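Local coordinates for protein lipase (Rhizopus chinensis, PDB 6A0W) that probably hydrolyses the ester bonds of triacylglycerols, as a class 3 lipase of the alpha/beta-hydrolase fold whose N-terminal polypeptide segment regulates its affinity for substrate, at residues 45-50 with 102-107; 166-171 with 179-184; 184-189 with 213-218. All coordinates share one frame; numbering follows the deposited sequence.

Interaction 1: residues 45-50 with 102-107; sequences TNYAGV and TIYVTF
The ring of Tyr104 receives Tyr47 at its edge, close to its own plane, where Tyr47 CE1 lies 3.7 Å from Tyr104 CE2. One face of the Tyr104 ring is covered by Thr102 CG2, which sits 3.5 Å above the ring plane, over its centre, and comes from the same strand. The Tyr47 and Tyr104 side chains cross at about a right angle, and a water lies in the plane of the Tyr47 ring, at its edge. That water is 2.6 Å from Tyr47 OH and donates to Thr102 OG1 at 2.9 Å; its link to Tyr104 OH is long and weak. Val50, one helical turn on, splits its methyl groups between two strand residues. With CG1 anti to the backbone N (chi1 180°), Val50 CG1 reaches Thr106 OG1 at 3.5 Å, while Val50 CG2 packs 3.9 Å from Tyr104 CE2. Helix 38-53 lies on one side of the central sheet, its 45-50 segment running at 58° to the strand segment 102-107 with the axes 10.0 Å apart. Tyr47 O is hydrogen-bonded to Thr169 OG1 of the adjoining strand 165-171. The association therefore rests on ring and methyl packing, with the water carrying the polar link between Tyr47 and Thr102, while the buried Thr106 OG1 has no hydrogen-bond partner in the model and so contributes little polar hold.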
loop_
_atom_site.group_PDB
_atom_site.type_symbol
_atom_site.label_atom_id
_atom_site.label_comp_id
_atom_site.label_asym_id
_atom_site.label_seq_id
_atom_site.Cartn_x
_atom_site.Cartn_y
_atom_site.Cartn_z
ATOM N N THR A 45 1.563 11.931 2.218
ATOM C CA THR A 45 0.559 12.463 1.318
ATOM C C THR A 45 1.074 12.327 -0.101
ATOM O O THR A 45 0.303 12.052 -1.031
ATOM C CB THR A 45 0.237 13.956 1.646
ATOM O OG1 THR A 45 -0.372 14.030 2.937
ATOM C CG2 THR A 45 -0.708 14.547 0.659
ATOM N N ASN A 46 2.343 12.657 -0.289
ATOM C CA ASN A 46 2.890 12.737 -1.650
ATOM C C ASN A 46 2.905 11.336 -2.346
ATOM O O ASN A 46 2.461 11.179 -3.489
ATOM C CB ASN A 46 4.253 13.422 -1.620
ATOM C CG ASN A 46 4.143 14.971 -1.552
ATOM O OD1 ASN A 46 4.814 15.666 -2.304
ATOM N ND2 ASN A 46 3.239 15.510 -0.709
ATOM N N TYR A 47 3.274 10.315 -1.586
ATOM C CA TYR A 47 3.257 8.936 -2.051
ATOM C C TYR A 47 1.853 8.324 -2.123
ATOM O O TYR A 47 1.606 7.462 -2.979
ATOM C CB TYR A 47 4.215 8.099 -1.181
ATOM C CG TYR A 47 5.663 8.595 -1.246
ATOM C CD1 TYR A 47 6.187 9.095 -2.441
ATOM C CD2 TYR A 47 6.500 8.535 -0.148
ATOM C CE1 TYR A 47 7.489 9.545 -2.523
ATOM C CE2 TYR A 47 7.816 8.962 -0.224
ATOM C CZ TYR A 47 8.312 9.407 -1.425
ATOM O OH TYR A 47 9.560 9.930 -1.499
ATOM N N ALA A 48 0.921 8.810 -1.298
ATOM C CA ALA A 48 -0.490 8.509 -1.480
ATOM C C ALA A 48 -1.028 9.059 -2.788
ATOM O O ALA A 48 -1.866 8.440 -3.468
ATOM C CB ALA A 48 -1.327 9.017 -0.318
ATOM N N GLY A 49 -0.549 10.233 -3.145
ATOM C CA GLY A 49 -0.947 10.827 -4.393
ATOM C C GLY A 49 -0.452 10.018 -5.551
ATOM O O GLY A 49 -1.188 9.847 -6.529
ATOM N N VAL A 50 0.814 9.591 -5.499
ATOM C CA VAL A 50 1.343 8.753 -6.583
ATOM C C VAL A 50 0.558 7.448 -6.746
ATOM O O VAL A 50 0.114 7.060 -7.828
ATOM C CB VAL A 50 2.838 8.457 -6.372
ATOM C CG1 VAL A 50 3.374 7.579 -7.511
ATOM C CG2 VAL A 50 3.627 9.758 -6.322
ATOM N N THR A 102 14.136 9.919 -7.825
ATOM C CA THR A 102 13.347 8.768 -7.351
ATOM C C THR A 102 12.871 7.920 -8.529
ATOM O O THR A 102 12.523 8.483 -9.560
ATOM C CB THR A 102 12.118 9.254 -6.562
ATOM O OG1 THR A 102 12.493 10.014 -5.423
ATOM C CG2 THR A 102 11.195 8.150 -6.105
ATOM N N ILE A 103 12.926 6.622 -8.372
ATOM C CA ILE A 103 12.305 5.690 -9.340
ATOM C C ILE A 103 11.058 5.163 -8.634
ATOM O O ILE A 103 11.197 4.560 -7.578
ATOM C CB ILE A 103 13.249 4.546 -9.730
ATOM C CG1 ILE A 103 14.517 5.062 -10.410
ATOM C CG2 ILE A 103 12.513 3.544 -10.586
ATOM C CD1 ILE A 103 15.684 4.137 -10.306
ATOM N N TYR A 104 9.899 5.408 -9.177
ATOM C CA TYR A 104 8.650 4.966 -8.526
ATOM C C TYR A 104 8.152 3.672 -9.160
ATOM O O TYR A 104 8.157 3.556 -10.358
ATOM C CB TYR A 104 7.550 6.007 -8.717
ATOM C CG TYR A 104 7.762 7.349 -8.070
ATOM C CD1 TYR A 104 8.399 8.372 -8.734
ATOM C CD2 TYR A 104 7.286 7.602 -6.801
ATOM C CE1 TYR A 104 8.568 9.609 -8.150
ATOM C CE2 TYR A 104 7.453 8.828 -6.196
ATOM C CZ TYR A 104 8.089 9.840 -6.880
ATOM O OH TYR A 104 8.255 11.046 -6.281
ATOM N N VAL A 105 7.770 2.745 -8.333
ATOM C CA VAL A 105 7.124 1.486 -8.764
ATOM C C VAL A 105 5.734 1.572 -8.146
ATOM O O VAL A 105 5.663 1.560 -6.948
ATOM C CB VAL A 105 7.889 0.240 -8.294
ATOM C CG1 VAL A 105 7.214 -1.013 -8.792
ATOM C CG2 VAL A 105 9.334 0.275 -8.744
ATOM N N THR A 106 4.700 1.684 -8.935
ATOM C CA THR A 106 3.336 1.878 -8.390
ATOM C C THR A 106 2.393 0.767 -8.855
ATOM O O THR A 106 2.441 0.434 -10.021
ATOM C CB THR A 106 2.800 3.253 -8.812
ATOM O OG1 THR A 106 3.730 4.266 -8.457
ATOM C CG2 THR A 106 1.452 3.564 -8.215
ATOM N N PHE A 107 1.538 0.277 -7.979
ATOM C CA PHE A 107 0.578 -0.787 -8.348
ATOM C C PHE A 107 -0.843 -0.471 -7.875
ATOM O O PHE A 107 -1.059 0.323 -6.979
ATOM C CB PHE A 107 0.929 -2.110 -7.672
ATOM C CG PHE A 107 2.306 -2.647 -7.945
ATOM C CD1 PHE A 107 3.379 -2.289 -7.150
ATOM C CD2 PHE A 107 2.528 -3.524 -8.985
ATOM C CE1 PHE A 107 4.642 -2.795 -7.390
ATOM C CE2 PHE A 107 3.791 -4.025 -9.226
ATOM C CZ PHE A 107 4.842 -3.663 -8.425
HETATM O O HOH W 1 10.415 11.084 -3.710
#

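Interaction 2: residues 166-171 with 179-184; sequences VIVTGH and LLAGMD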
loop_
_atom_site.group_PDB
_atom_site.type_symbol
_atom_site.label_atom_id
_atom_site.label_comp_id
_atom_site.label_asym_id
_atom_site.label_seq_id
_atom_site.Cartn_x
_atom_site.Cartn_y
_atom_site.Cartn_z
ATOM N N VAL A 166 14.467 4.161 -4.730
ATOM C CA VAL A 166 13.302 3.493 -5.238
ATOM C C VAL A 166 12.190 3.512 -4.189
ATOM O O VAL A 166 12.375 3.069 -3.039
ATOM C CB VAL A 166 13.674 2.029 -5.584
ATOM C CG1 VAL A 166 12.457 1.234 -5.982
ATOM C CG2 VAL A 166 14.717 2.003 -6.695
ATOM N N ILE A 167 11.036 4.052 -4.595
ATOM C CA ILE A 167 9.847 4.119 -3.767
ATOM C C ILE A 167 8.809 3.190 -4.374
ATOM O O ILE A 167 8.463 3.319 -5.544
ATOM C CB ILE A 167 9.240 5.552 -3.807
ATOM C CG1 ILE A 167 10.168 6.602 -3.171
ATOM C CG2 ILE A 167 7.878 5.576 -3.140
ATOM C CD1 ILE A 167 10.312 6.558 -1.659
ATOM N N VAL A 168 8.316 2.229 -3.604
ATOM C CA VAL A 168 7.278 1.353 -4.104
ATOM C C VAL A 168 5.967 1.723 -3.385
ATOM O O VAL A 168 5.937 1.726 -2.159
ATOM C CB VAL A 168 7.580 -0.135 -3.821
ATOM C CG1 VAL A 168 6.600 -1.002 -4.577
ATOM C CG2 VAL A 168 9.021 -0.518 -4.160
ATOM N N THR A 169 4.918 2.067 -4.133
ATOM C CA THR A 169 3.690 2.574 -3.510
ATOM C C THR A 169 2.423 1.965 -4.110
ATOM O O THR A 169 2.418 1.522 -5.253
ATOM C CB THR A 169 3.644 4.138 -3.515
ATOM O OG1 THR A 169 2.528 4.579 -2.736
ATOM C CG2 THR A 169 3.489 4.689 -4.918
ATOM N N GLY A 170 1.417 1.755 -3.268
ATOM C CA GLY A 170 0.112 1.336 -3.731
ATOM C C GLY A 170 -0.979 1.566 -2.710
ATOM O O GLY A 170 -0.703 1.579 -1.501
ATOM N N HIS A 171 -2.204 1.683 -3.225
ATOM C CA HIS A 171 -3.449 1.728 -2.445
ATOM C C HIS A 171 -4.063 0.351 -2.466
ATOM O O HIS A 171 -3.947 -0.369 -3.468
ATOM C CB HIS A 171 -4.388 2.784 -3.061
ATOM C CG HIS A 171 -5.771 2.794 -2.492
ATOM N ND1 HIS A 171 -6.876 2.466 -3.245
ATOM C CD2 HIS A 171 -6.243 3.194 -1.285
ATOM C CE1 HIS A 171 -7.964 2.623 -2.507
ATOM N NE2 HIS A 171 -7.598 2.984 -1.289
ATOM N N LEU A 179 4.258 -4.259 -1.298
ATOM C CA LEU A 179 5.035 -4.902 -0.254
ATOM C C LEU A 179 5.766 -6.133 -0.851
ATOM O O LEU A 179 6.964 -6.308 -0.664
ATOM C CB LEU A 179 4.087 -5.392 0.834
ATOM C CG LEU A 179 4.743 -6.193 1.941
ATOM C CD1 LEU A 179 5.840 -5.361 2.591
ATOM C CD2 LEU A 179 3.710 -6.610 2.980
ATOM N N LEU A 180 5.059 -6.881 -1.691
ATOM C CA LEU A 180 5.665 -8.065 -2.337
ATOM C C LEU A 180 6.766 -7.660 -3.303
ATOM O O LEU A 180 7.888 -8.191 -3.230
ATOM C CB LEU A 180 4.591 -8.917 -3.016
ATOM C CG LEU A 180 3.573 -9.613 -2.093
ATOM C CD1 LEU A 180 2.433 -10.272 -2.884
ATOM C CD2 LEU A 180 4.240 -10.646 -1.209
ATOM N N ALA A 181 6.555 -6.549 -3.990
ATOM C CA ALA A 181 7.591 -6.039 -4.847
ATOM C C ALA A 181 8.794 -5.602 -4.027
ATOM O O ALA A 181 9.949 -5.766 -4.456
ATOM C CB ALA A 181 7.089 -4.874 -5.690
ATOM N N GLY A 182 8.532 -4.888 -2.936
ATOM C CA GLY A 182 9.640 -4.383 -2.135
ATOM C C GLY A 182 10.494 -5.531 -1.583
ATOM O O GLY A 182 11.705 -5.453 -1.588
ATOM N N MET A 183 9.852 -6.580 -1.085
ATOM C CA MET A 183 10.578 -7.767 -0.625
ATOM C C MET A 183 11.376 -8.513 -1.739
ATOM O O MET A 183 12.587 -8.779 -1.576
ATOM C CB MET A 183 9.607 -8.708 0.075
ATOM C CG MET A 183 9.013 -8.159 1.366
ATOM S SD MET A 183 10.282 -7.734 2.568
ATOM C CE MET A 183 10.452 -5.988 2.234
ATOM N N ASP A 184 10.823 -8.527 -2.947
ATOM C CA ASP A 184 11.511 -9.138 -4.117
ATOM C C ASP A 184 12.710 -8.316 -4.556
ATOM O O ASP A 184 13.815 -8.828 -4.801
ATOM C CB ASP A 184 10.492 -9.282 -5.276
ATOM C CG ASP A 184 10.905 -10.334 -6.339
ATOM O OD1 ASP A 184 11.775 -11.166 -6.061
ATOM O OD2 ASP A 184 10.393 -10.293 -7.474
#
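Val168 aims its side chain from the strand at the helix, and its two methyl groups divide the approach between consecutive residues. Val168 CG1 meets the methyl group of Ala181, with CG1 and Ala181 CB 4.1 Å apart. The other branch, Val168 CG2, comes 4.4 Å from Gly182 CA, where the helix offers only backbone. The first torsion accounts for this division: CG1 is anti to the backbone N of Val168 (chi1 -170°), which leaves CG2 beside that nitrogen and anti to the carbonyl carbon. Ala181 likewise directs its CB toward the strand, so the meeting is one of methyl against methyl, with the glycine alongside. The small residues let the helix backbone come near the sheet, the closest pair of alpha carbons, Val168 CA and Gly182 CA, being 6.5 Å apart. The interface is correspondingly small and wholly apolar, burying 94 Å² in all. The two segments belong to the beta-alpha-beta unit formed by strand 165-171, helix 173-188 and strand 197-202. Gly170 opens what looks like the GxSxG nucleophile elbow, the sharp strand-to-helix turn of alpha/beta hydrolases, with Ser172 the probable nucleophile. On the strand side, Val168 also touches Phe107 of strand 102-108 and Leu197 of strand 197-202, its neighbours in the sheet. On the helix side, Ala181 is shared with Phe107 and with Tyr143 and Tyr150 of helix 137-160, which packs next to helix 173-188 on this face of the sheet.

Interaction 3: residues 184-189 with 213-218; sequences DLYQRE and AYYVDS. With SO4 (sulfate ion), chain D.
Gln187 NE2 is held between two phenols, Tyr215 OH across the contact and Tyr127 OH. It donates to Tyr215 OH over 2.9 Å, with an N-H...O angle of 163°. The phenol oxygen lies almost in the Gln187 amide plane, while the amide and the Tyr215 ring are turned 38° against each other. Gln187 CG, anti to the carbonyl carbon, already lies 3.3 Å from Tyr215 OH; the bend at chi2 then swings the amide so that NE2 meets the same oxygen.

From the same helical segment, Tyr186 offers its ring edge: Tyr215 OH lies near the Tyr186 ring plane, 3.6 Å from Tyr186 CD2. With CG anti to the backbone N (chi1 169°), the Tyr215 ring brings its hydroxyl up to both residues, and the Tyr186 and Tyr215 side chains run obliquely past one another. These are the C-terminal ends of two helices of the alpha/beta-hydrolase fold, 173-188 and 210-218, which meet at the surface through long side chains; the nearest alpha carbons, Tyr186 CA and Val216 CA, are 10.1 Å apart. Deeper in, Met183 of the first helix packs on Tyr215 and Val216.

Within 184-189, Arg188 forms a side-on, two-nitrogen salt bridge with Asp184, Arg188 NE to Asp184 OD1 at 2.7 Å and Arg188 NH1 to Asp184 OD2 at 2.9 Å. Both carboxylate oxygens are met on their syn sides, by donors tilted out of the carboxylate plane. Tyr143 OH also bonds to Asp184 OD2, and Phe151 makes a cation-pi contact with Arg188. On the other segment, Ser218 OG donates to Tyr215 O at 2.6 Å, and Tyr214 OH donates to a sulfate ion, probably from the crystallisation liquor, at 2.9 Å from its O4.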
loop_
_atom_site.group_PDB
_atom_site.type_symbol
_atom_site.label_atom_id
_atom_site.label_comp_id
_atom_site.label_asym_id
_atom_site.label_seq_id
_atom_site.Cartn_x
_atom_site.Cartn_y
_atom_site.Cartn_z
ATOM N N ASP A 184 10.823 -8.527 -2.947
ATOM C CA ASP A 184 11.511 -9.138 -4.117
ATOM C C ASP A 184 12.710 -8.316 -4.556
ATOM O O ASP A 184 13.815 -8.828 -4.801
ATOM C CB ASP A 184 10.492 -9.282 -5.276
ATOM C CG ASP A 184 10.905 -10.334 -6.339
ATOM O OD1 ASP A 184 11.775 -11.166 -6.061
ATOM O OD2 ASP A 184 10.393 -10.293 -7.474
ATOM N N LEU A 185 12.524 -7.012 -4.660
ATOM C CA LEU A 185 13.644 -6.135 -4.905
ATOM C C LEU A 185 14.757 -6.317 -3.851
ATOM O O LEU A 185 15.956 -6.376 -4.185
ATOM C CB LEU A 185 13.172 -4.678 -4.946
ATOM C CG LEU A 185 12.321 -4.375 -6.180
ATOM C CD1 LEU A 185 11.482 -3.110 -6.017
ATOM C CD2 LEU A 185 13.236 -4.284 -7.407
ATOM N N TYR A 186 14.381 -6.332 -2.575
ATOM C CA TYR A 186 15.388 -6.562 -1.543
ATOM C C TYR A 186 16.110 -7.908 -1.801
ATOM O O TYR A 186 17.305 -8.023 -1.539
ATOM C CB TYR A 186 14.755 -6.539 -0.148
ATOM C CG TYR A 186 15.654 -7.001 0.993
ATOM C CD1 TYR A 186 16.650 -6.183 1.523
ATOM C CD2 TYR A 186 15.428 -8.220 1.596
ATOM C CE1 TYR A 186 17.481 -6.630 2.559
ATOM C CE2 TYR A 186 16.206 -8.664 2.661
ATOM C CZ TYR A 186 17.203 -7.868 3.138
ATOM O OH TYR A 186 17.897 -8.398 4.178
ATOM N N GLN A 187 15.348 -8.938 -2.155
ATOM C CA GLN A 187 15.908 -10.286 -2.291
ATOM C C GLN A 187 16.813 -10.362 -3.504
ATOM O O GLN A 187 17.903 -10.850 -3.387
ATOM C CB GLN A 187 14.824 -11.352 -2.348
ATOM C CG GLN A 187 14.097 -11.587 -1.035
ATOM C CD GLN A 187 12.650 -11.960 -1.209
ATOM O OE1 GLN A 187 12.208 -12.204 -2.326
ATOM N NE2 GLN A 187 11.895 -12.061 -0.095
ATOM N N ARG A 188 16.472 -9.716 -4.613
ATOM C CA ARG A 188 17.115 -10.040 -5.871
ATOM C C ARG A 188 17.813 -8.912 -6.526
ATOM O O ARG A 188 18.523 -9.115 -7.500
ATOM C CB ARG A 188 16.091 -10.621 -6.818
ATOM C CG ARG A 188 15.507 -11.922 -6.314
ATOM C CD ARG A 188 14.789 -12.669 -7.436
ATOM N NE ARG A 188 13.612 -11.954 -7.925
ATOM C CZ ARG A 188 13.403 -11.619 -9.187
ATOM N NH1 ARG A 188 12.270 -11.011 -9.521
ATOM N NH2 ARG A 188 14.251 -12.030 -10.136
ATOM N N GLU A 189 17.650 -7.702 -6.007
ATOM C CA GLU A 189 18.373 -6.575 -6.574
ATOM C C GLU A 189 19.309 -6.066 -5.496
ATOM O O GLU A 189 18.911 -5.374 -4.557
ATOM C CB GLU A 189 17.380 -5.506 -7.014
ATOM C CG GLU A 189 17.959 -4.153 -7.320
ATOM C CD GLU A 189 19.069 -4.207 -8.362
ATOM O OE1 GLU A 189 18.759 -4.056 -9.565
ATOM O OE2 GLU A 189 20.254 -4.283 -7.965
ATOM N N ALA A 213 5.511 -11.596 8.316
ATOM C CA ALA A 213 5.578 -10.290 8.968
ATOM C C ALA A 213 6.910 -10.104 9.708
ATOM O O ALA A 213 7.574 -9.078 9.530
ATOM C CB ALA A 213 4.394 -10.128 9.920
ATOM N N TYR A 214 7.365 -11.141 10.412
ATOM C CA TYR A 214 8.668 -11.061 11.069
ATOM C C TYR A 214 9.782 -10.931 10.065
ATOM O O TYR A 214 10.739 -10.171 10.273
ATOM C CB TYR A 214 8.925 -12.262 11.985
ATOM C CG TYR A 214 7.811 -12.519 12.976
ATOM C CD1 TYR A 214 7.100 -11.478 13.546
ATOM C CD2 TYR A 214 7.529 -13.810 13.394
ATOM C CE1 TYR A 214 6.092 -11.720 14.485
ATOM C CE2 TYR A 214 6.547 -14.068 14.328
ATOM C CZ TYR A 214 5.806 -13.022 14.839
ATOM O OH TYR A 214 4.806 -13.292 15.746
ATOM N N TYR A 215 9.657 -11.655 8.954
ATOM C CA TYR A 215 10.641 -11.545 7.895
ATOM C C TYR A 215 10.698 -10.112 7.348
ATOM O O TYR A 215 11.764 -9.547 7.098
ATOM C CB TYR A 215 10.340 -12.552 6.747
ATOM C CG TYR A 215 11.187 -12.291 5.517
ATOM C CD1 TYR A 215 12.546 -12.522 5.521
ATOM C CD2 TYR A 215 10.635 -11.722 4.389
ATOM C CE1 TYR A 215 13.348 -12.174 4.440
ATOM C CE2 TYR A 215 11.423 -11.327 3.334
ATOM C CZ TYR A 215 12.764 -11.580 3.335
ATOM O OH TYR A 215 13.511 -11.235 2.224
ATOM N N VAL A 216 9.541 -9.562 7.026
ATOM C CA VAL A 216 9.517 -8.222 6.450
ATOM C C VAL A 216 10.239 -7.227 7.380
ATOM O O VAL A 216 11.088 -6.432 6.951
ATOM C CB VAL A 216 8.059 -7.770 6.232
ATOM C CG1 VAL A 216 8.018 -6.274 5.979
ATOM C CG2 VAL A 216 7.455 -8.513 5.047
ATOM N N ASP A 217 9.914 -7.317 8.655
ATOM C CA ASP A 217 10.561 -6.484 9.696
ATOM C C ASP A 217 12.076 -6.715 9.780
ATOM O O ASP A 217 12.837 -5.764 9.859
ATOM C CB ASP A 217 9.899 -6.771 11.056
ATOM C CG ASP A 217 8.573 -6.081 11.218
ATOM O OD1 ASP A 217 8.253 -5.192 10.380
ATOM O OD2 ASP A 217 7.845 -6.420 12.193
ATOM N N SER A 218 12.515 -7.953 9.540
ATOM C CA SER A 218 13.940 -8.294 9.601
ATOM C C SER A 218 14.727 -7.697 8.498
ATOM O O SER A 218 15.935 -7.559 8.626
ATOM C CB SER A 218 14.158 -9.808 9.567
ATOM O OG SER A 218 13.933 -10.374 8.293
HETATM S S SO4 D . 5.035 -16.854 16.802
HETATM O O1 SO4 D . 4.330 -16.696 15.507
HETATM O O2 SO4 D . 4.101 -17.273 17.882
HETATM O O3 SO4 D . 6.074 -17.891 16.610
HETATM O O4 SO4 D . 5.729 -15.620 17.246
#

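In the fold
Interactions 1 and 2 meet along neighbouring parallel strands: Val105 N lies 2.9 Å from Ile167 O and Val105 O 3.0 Å from Thr169 N, both probable hydrogen bonds. Helix 38-53 and helix 173-188 pack from opposite sides of the sheet these strands share, and the two contact centres are about 10 Å apart. Interactions 2 and 3 share Asp184 on helix 173-188, and Met183 SD packs 3.8 Å from Val216 CG2. Interaction 3 lies farther out, its centre about 19 Å from that of interaction 1. The probable catalytic Ser172 follows strand 165-171 directly, which places interaction 2 in the elements flanking the nucleophile; the sulfate, held by Tyr214 and Asn210, lies off the 184-189 contact.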